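Local coordinates for Red carotenoid protein (RCP) (Nostoc sp., PDB 5FCY), which binds carotenoids, modelled here as beta-carotene, within an all-helical domain like the N-terminal domain of the orange carotenoid protein, and probably serves in cyanobacterial photoprotection, at residues L78-G91 / I143-A155. Sequence-based numbering, arbitrary orientation.
With BCR (beta-carotene), chain B.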
# COMPACT_ATOMS: atom_id res chain seq x y z
N LEU A 78 0.39 -7.19 -6.12
CA LEU A 78 1.19 -7.26 -4.90
C LEU A 78 0.33 -7.66 -3.71
O LEU A 78 0.77 -8.43 -2.85
CB LEU A 78 1.87 -5.92 -4.64
CG LEU A 78 2.90 -5.43 -5.67
CD1 LEU A 78 3.55 -4.15 -5.19
CD2 LEU A 78 3.95 -6.49 -5.97
N ILE A 79 -0.90 -7.16 -3.64
CA ILE A 79 -1.79 -7.51 -2.54
C ILE A 79 -2.28 -8.95 -2.70
O ILE A 79 -2.51 -9.64 -1.70
CB ILE A 79 -2.96 -6.52 -2.46
CG1 ILE A 79 -2.43 -5.12 -2.10
CG2 ILE A 79 -4.00 -6.98 -1.43
CD1 ILE A 79 -3.49 -4.04 -1.99
N ARG A 80 -2.44 -9.42 -3.93
CA ARG A 80 -2.89 -10.78 -4.20
C ARG A 80 -1.76 -11.81 -4.16
O ARG A 80 -2.03 -12.99 -4.37
CB ARG A 80 -3.58 -10.85 -5.56
CG ARG A 80 -4.72 -9.86 -5.76
CD ARG A 80 -4.98 -9.66 -7.25
NE ARG A 80 -6.08 -8.74 -7.52
CZ ARG A 80 -6.62 -8.53 -8.71
NH1 ARG A 80 -6.17 -9.19 -9.77
NH2 ARG A 80 -7.62 -7.68 -8.86
N ARG A 81 -0.52 -11.39 -3.92
CA ARG A 81 0.62 -12.30 -3.90
C ARG A 81 0.83 -12.99 -5.25
O ARG A 81 1.29 -14.13 -5.31
CB ARG A 81 0.49 -13.34 -2.78
CG ARG A 81 1.11 -12.95 -1.45
CD ARG A 81 0.24 -12.01 -0.64
NE ARG A 81 0.39 -12.25 0.79
CZ ARG A 81 -0.17 -11.51 1.74
NH1 ARG A 81 -0.91 -10.46 1.42
NH2 ARG A 81 0.02 -11.81 3.02
N VAL A 82 0.49 -12.31 -6.35
CA VAL A 82 0.67 -12.89 -7.67
C VAL A 82 2.16 -13.11 -7.94
O VAL A 82 3.01 -12.32 -7.50
CB VAL A 82 0.04 -12.01 -8.75
CG1 VAL A 82 0.26 -12.60 -10.14
CG2 VAL A 82 -1.43 -11.83 -8.49
N ASP A 83 2.47 -14.17 -8.67
CA ASP A 83 3.85 -14.56 -8.95
C ASP A 83 4.23 -14.06 -10.34
O ASP A 83 3.96 -14.71 -11.35
CB ASP A 83 4.00 -16.08 -8.85
CG ASP A 83 5.45 -16.52 -8.91
OD1 ASP A 83 6.31 -15.71 -9.34
OD2 ASP A 83 5.74 -17.67 -8.53
N ASN A 84 4.87 -12.89 -10.38
CA ASN A 84 5.43 -12.35 -11.60
C ASN A 84 6.78 -11.72 -11.26
O ASN A 84 7.22 -11.73 -10.11
CB ASN A 84 4.47 -11.36 -12.27
CG ASN A 84 4.15 -10.17 -11.39
OD1 ASN A 84 5.03 -9.58 -10.76
ND2 ASN A 84 2.87 -9.82 -11.32
N GLN A 85 7.44 -11.17 -12.28
CA GLN A 85 8.79 -10.64 -12.08
C GLN A 85 8.79 -9.49 -11.08
O GLN A 85 9.60 -9.47 -10.15
CB GLN A 85 9.38 -10.20 -13.43
CG GLN A 85 10.80 -9.66 -13.34
CD GLN A 85 11.79 -10.68 -12.80
OE1 GLN A 85 11.59 -11.89 -12.93
NE2 GLN A 85 12.85 -10.19 -12.18
N LEU A 86 7.89 -8.53 -11.26
CA LEU A 86 7.87 -7.36 -10.38
C LEU A 86 7.51 -7.76 -8.95
O LEU A 86 8.10 -7.25 -7.99
CB LEU A 86 6.89 -6.32 -10.92
CG LEU A 86 7.26 -5.71 -12.27
CD1 LEU A 86 6.08 -4.93 -12.83
CD2 LEU A 86 8.48 -4.82 -12.15
N SER A 87 6.54 -8.67 -8.79
CA SER A 87 6.17 -9.12 -7.45
C SER A 87 7.32 -9.85 -6.77
O SER A 87 7.49 -9.75 -5.55
CB SER A 87 4.94 -10.02 -7.52
OG SER A 87 3.80 -9.29 -7.94
N ARG A 88 8.10 -10.60 -7.55
CA ARG A 88 9.27 -11.26 -6.99
C ARG A 88 10.29 -10.24 -6.48
O ARG A 88 10.80 -10.35 -5.37
CB ARG A 88 9.90 -12.19 -8.03
CG ARG A 88 9.20 -13.53 -8.15
CD ARG A 88 9.87 -14.43 -9.18
NE ARG A 88 8.94 -14.84 -10.23
CZ ARG A 88 9.02 -14.49 -11.51
NH1 ARG A 88 10.00 -13.72 -11.97
NH2 ARG A 88 8.10 -14.93 -12.36
N GLU A 89 10.58 -9.22 -7.30
CA GLU A 89 11.48 -8.16 -6.85
C GLU A 89 10.98 -7.52 -5.57
O GLU A 89 11.73 -7.37 -4.60
CB GLU A 89 11.64 -7.11 -7.95
CG GLU A 89 12.56 -7.55 -9.08
CD GLU A 89 12.72 -6.48 -10.15
OE1 GLU A 89 12.48 -5.30 -9.84
OE2 GLU A 89 13.08 -6.83 -11.29
N TYR A 90 9.70 -7.14 -5.54
CA TYR A 90 9.12 -6.63 -4.31
C TYR A 90 9.34 -7.60 -3.15
O TYR A 90 9.92 -7.24 -2.12
CB TYR A 90 7.62 -6.37 -4.51
CG TYR A 90 6.93 -5.77 -3.30
CD1 TYR A 90 6.57 -6.56 -2.22
CD2 TYR A 90 6.63 -4.42 -3.25
CE1 TYR A 90 5.94 -6.02 -1.12
CE2 TYR A 90 6.00 -3.87 -2.16
CZ TYR A 90 5.66 -4.67 -1.10
OH TYR A 90 5.04 -4.12 -0.00
N GLY A 91 8.90 -8.85 -3.33
CA GLY A 91 8.98 -9.83 -2.26
C GLY A 91 10.38 -10.08 -1.75
O GLY A 91 10.54 -10.59 -0.63
N ILE A 143 3.43 3.13 11.89
CA ILE A 143 4.56 2.63 11.10
C ILE A 143 4.67 1.12 11.24
O ILE A 143 4.82 0.39 10.25
CB ILE A 143 5.86 3.33 11.52
CG1 ILE A 143 5.75 4.84 11.33
CG2 ILE A 143 7.05 2.80 10.72
CD1 ILE A 143 6.71 5.62 12.18
N THR A 144 4.60 0.62 12.47
CA THR A 144 4.62 -0.82 12.69
C THR A 144 3.48 -1.50 11.96
O THR A 144 3.66 -2.54 11.32
CB THR A 144 4.56 -1.11 14.19
OG1 THR A 144 5.63 -0.43 14.86
CG2 THR A 144 4.67 -2.61 14.46
N LEU A 145 2.28 -0.92 12.04
CA LEU A 145 1.14 -1.47 11.31
C LEU A 145 1.42 -1.52 9.81
O LEU A 145 1.23 -2.57 9.18
CB LEU A 145 -0.11 -0.62 11.60
CG LEU A 145 -1.34 -0.85 10.72
CD1 LEU A 145 -1.80 -2.30 10.79
CD2 LEU A 145 -2.46 0.09 11.12
N PHE A 146 1.88 -0.41 9.24
CA PHE A 146 2.09 -0.35 7.80
C PHE A 146 3.16 -1.34 7.36
O PHE A 146 3.01 -2.02 6.33
CB PHE A 146 2.48 1.07 7.39
CG PHE A 146 1.49 2.12 7.80
CD1 PHE A 146 0.14 1.83 7.87
CD2 PHE A 146 1.91 3.40 8.13
CE1 PHE A 146 -0.78 2.79 8.26
CE2 PHE A 146 1.00 4.37 8.51
CZ PHE A 146 -0.34 4.06 8.58
N ARG A 147 4.26 -1.43 8.11
CA ARG A 147 5.32 -2.37 7.76
C ARG A 147 4.80 -3.80 7.71
O ARG A 147 5.12 -4.55 6.78
CB ARG A 147 6.48 -2.25 8.75
CG ARG A 147 7.25 -0.95 8.64
CD ARG A 147 8.38 -0.86 9.66
NE ARG A 147 9.31 -1.99 9.55
CZ ARG A 147 9.24 -3.11 10.27
NH1 ARG A 147 8.29 -3.28 11.18
NH2 ARG A 147 10.14 -4.07 10.07
N ASP A 148 4.00 -4.19 8.70
CA ASP A 148 3.47 -5.56 8.72
C ASP A 148 2.43 -5.78 7.63
O ASP A 148 2.27 -6.90 7.15
CB ASP A 148 2.88 -5.87 10.09
CG ASP A 148 3.87 -5.70 11.22
OD1 ASP A 148 5.09 -5.87 10.98
OD2 ASP A 148 3.44 -5.38 12.34
N TYR A 149 1.71 -4.72 7.25
CA TYR A 149 0.69 -4.86 6.21
C TYR A 149 1.32 -5.08 4.84
O TYR A 149 0.90 -5.97 4.09
CB TYR A 149 -0.22 -3.63 6.21
CG TYR A 149 -1.13 -3.53 5.01
CD1 TYR A 149 -2.03 -4.54 4.70
CD2 TYR A 149 -1.10 -2.41 4.18
CE1 TYR A 149 -2.86 -4.45 3.61
CE2 TYR A 149 -1.93 -2.32 3.09
CZ TYR A 149 -2.81 -3.34 2.81
OH TYR A 149 -3.64 -3.25 1.72
N VAL A 150 2.35 -4.30 4.50
CA VAL A 150 2.99 -4.42 3.20
C VAL A 150 4.07 -5.50 3.17
O VAL A 150 4.44 -5.96 2.08
CB VAL A 150 3.60 -3.08 2.75
CG1 VAL A 150 2.55 -1.99 2.75
CG2 VAL A 150 4.79 -2.69 3.63
N SER A 151 4.58 -5.93 4.32
CA SER A 151 5.69 -6.87 4.35
C SER A 151 5.39 -8.17 3.60
O SER A 151 6.25 -8.61 2.82
CB SER A 151 6.09 -7.16 5.80
OG SER A 151 6.98 -8.25 5.86
N PRO A 152 4.25 -8.83 3.80
CA PRO A 152 4.01 -10.10 3.12
C PRO A 152 3.44 -9.98 1.72
O PRO A 152 3.05 -11.00 1.14
CB PRO A 152 3.01 -10.79 4.06
CG PRO A 152 2.22 -9.67 4.63
CD PRO A 152 3.18 -8.52 4.77
N MET A 153 3.39 -8.79 1.14
CA MET A 153 2.87 -8.64 -0.22
C MET A 153 3.88 -9.17 -1.23
O MET A 153 5.00 -9.57 -0.88
CB MET A 153 2.52 -7.18 -0.50
CG MET A 153 1.33 -6.66 0.30
SD MET A 153 0.98 -4.94 -0.11
CE MET A 153 -0.36 -4.58 1.02
N GLY A 154 3.49 -9.16 -2.50
CA GLY A 154 4.36 -9.61 -3.57
C GLY A 154 4.59 -11.11 -3.53
O GLY A 154 3.90 -11.88 -2.86
N ALA A 155 5.61 -11.53 -4.28
CA ALA A 155 5.98 -12.94 -4.36
C ALA A 155 7.39 -13.16 -3.83
O ALA A 155 7.58 -13.84 -2.81
CB ALA A 155 5.88 -13.43 -5.80
C1 BCR B . -8.78 2.33 -8.78
C2 BCR B . -10.28 2.54 -8.97
C3 BCR B . -11.15 1.70 -8.04
C4 BCR B . -10.49 1.49 -6.69
C5 BCR B . -9.40 2.51 -6.47
C6 BCR B . -8.38 2.54 -7.33
C7 BCR B . -6.94 2.75 -6.97
C8 BCR B . -6.43 2.94 -5.73
C9 BCR B . -4.97 3.13 -5.50
C10 BCR B . -4.53 3.37 -4.23
C11 BCR B . -3.12 3.58 -3.85
C33 BCR B . -9.55 3.49 -5.36
C31 BCR B . -8.06 3.29 -9.72
C32 BCR B . -8.46 0.89 -9.15
C34 BCR B . -4.05 3.07 -6.68
C12 BCR B . -2.80 3.78 -2.56
C13 BCR B . -1.39 3.99 -2.11
C14 BCR B . -1.16 4.19 -0.79
C15 BCR B . 0.17 4.40 -0.20
C16 BCR B . 0.34 4.62 1.12
C17 BCR B . 1.69 4.83 1.65
C18 BCR B . 1.97 5.07 2.95
C19 BCR B . 3.39 5.24 3.33
C20 BCR B . 3.83 5.40 4.58
C21 BCR B . 5.27 5.55 4.85
C22 BCR B . 5.77 5.75 6.08
C23 BCR B . 7.25 5.92 6.21
C24 BCR B . 7.85 6.24 7.37
C25 BCR B . 9.32 6.42 7.51
C26 BCR B . 10.18 6.36 6.50
C27 BCR B . 11.30 5.34 6.55
C28 BCR B . 11.62 5.04 8.01
C29 BCR B . 11.39 6.26 8.89
C30 BCR B . 9.93 6.71 8.87
C35 BCR B . -0.31 3.93 -3.15
C36 BCR B . 0.84 5.15 3.95
C37 BCR B . 4.81 5.82 7.24
C38 BCR B . 10.13 7.35 5.35
C39 BCR B . 9.85 8.21 9.11
C40 BCR B . 9.19 5.99 9.99
O HOH W 1 -0.84 -8.20 3.24
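Val150 O of helix 139-150 is gripped from opposite faces of its carbonyl plane by Tyr90 OH, at 2.8 Å, and by Met153 N, which closes the type I turn from Val150 to Met153. This turn starts the extended tail of an all-helical carotenoid-binding domain of the orange carotenoid protein N-terminal family, and the tail threads between helix 68-79 and helix 85-91. The Tyr90 ring, swung away from its own amide by a chi1 of -177°, crosses Met153 CB obliquely, with Val150 O in plane at its edge; its hydroxyl is also hydrogen-bonded to Trp102 of helix 95-110. Beyond the turn, Gly154 N donates a hydrogen bond of 2.8 Å to a lone pair of Leu78 O, in the last turn of helix 68-79. Ala155 N then binds Ser87 O at 2.9 Å from above its carbonyl plane, while the helical donor Gly91 N comes from the opposite face. Met153, extended beyond CG, lies alongside Ile79, its CE 3.8 Å from Ile79 CG1 and over one face of the Tyr149 ring near the rim. The Tyr149 hydroxyl bonds Gln26 of helix 23-35. Toward the carotenoid, Ile143 and Phe146 of helix 139-150 line the pocket, Phe146 CD2 approaching beta-carotene C37 to 3.9 Å. The exposed Arg81 leaves helix 68-79 through a Schellman motif, and its chain, bent at chi2 and chi3, lays one guanidinium face over the Pro152 carbonyl carbon. A water accepts from Arg81 NH1 at 2.9 Å and donates to Tyr149 O at 3.0 Å.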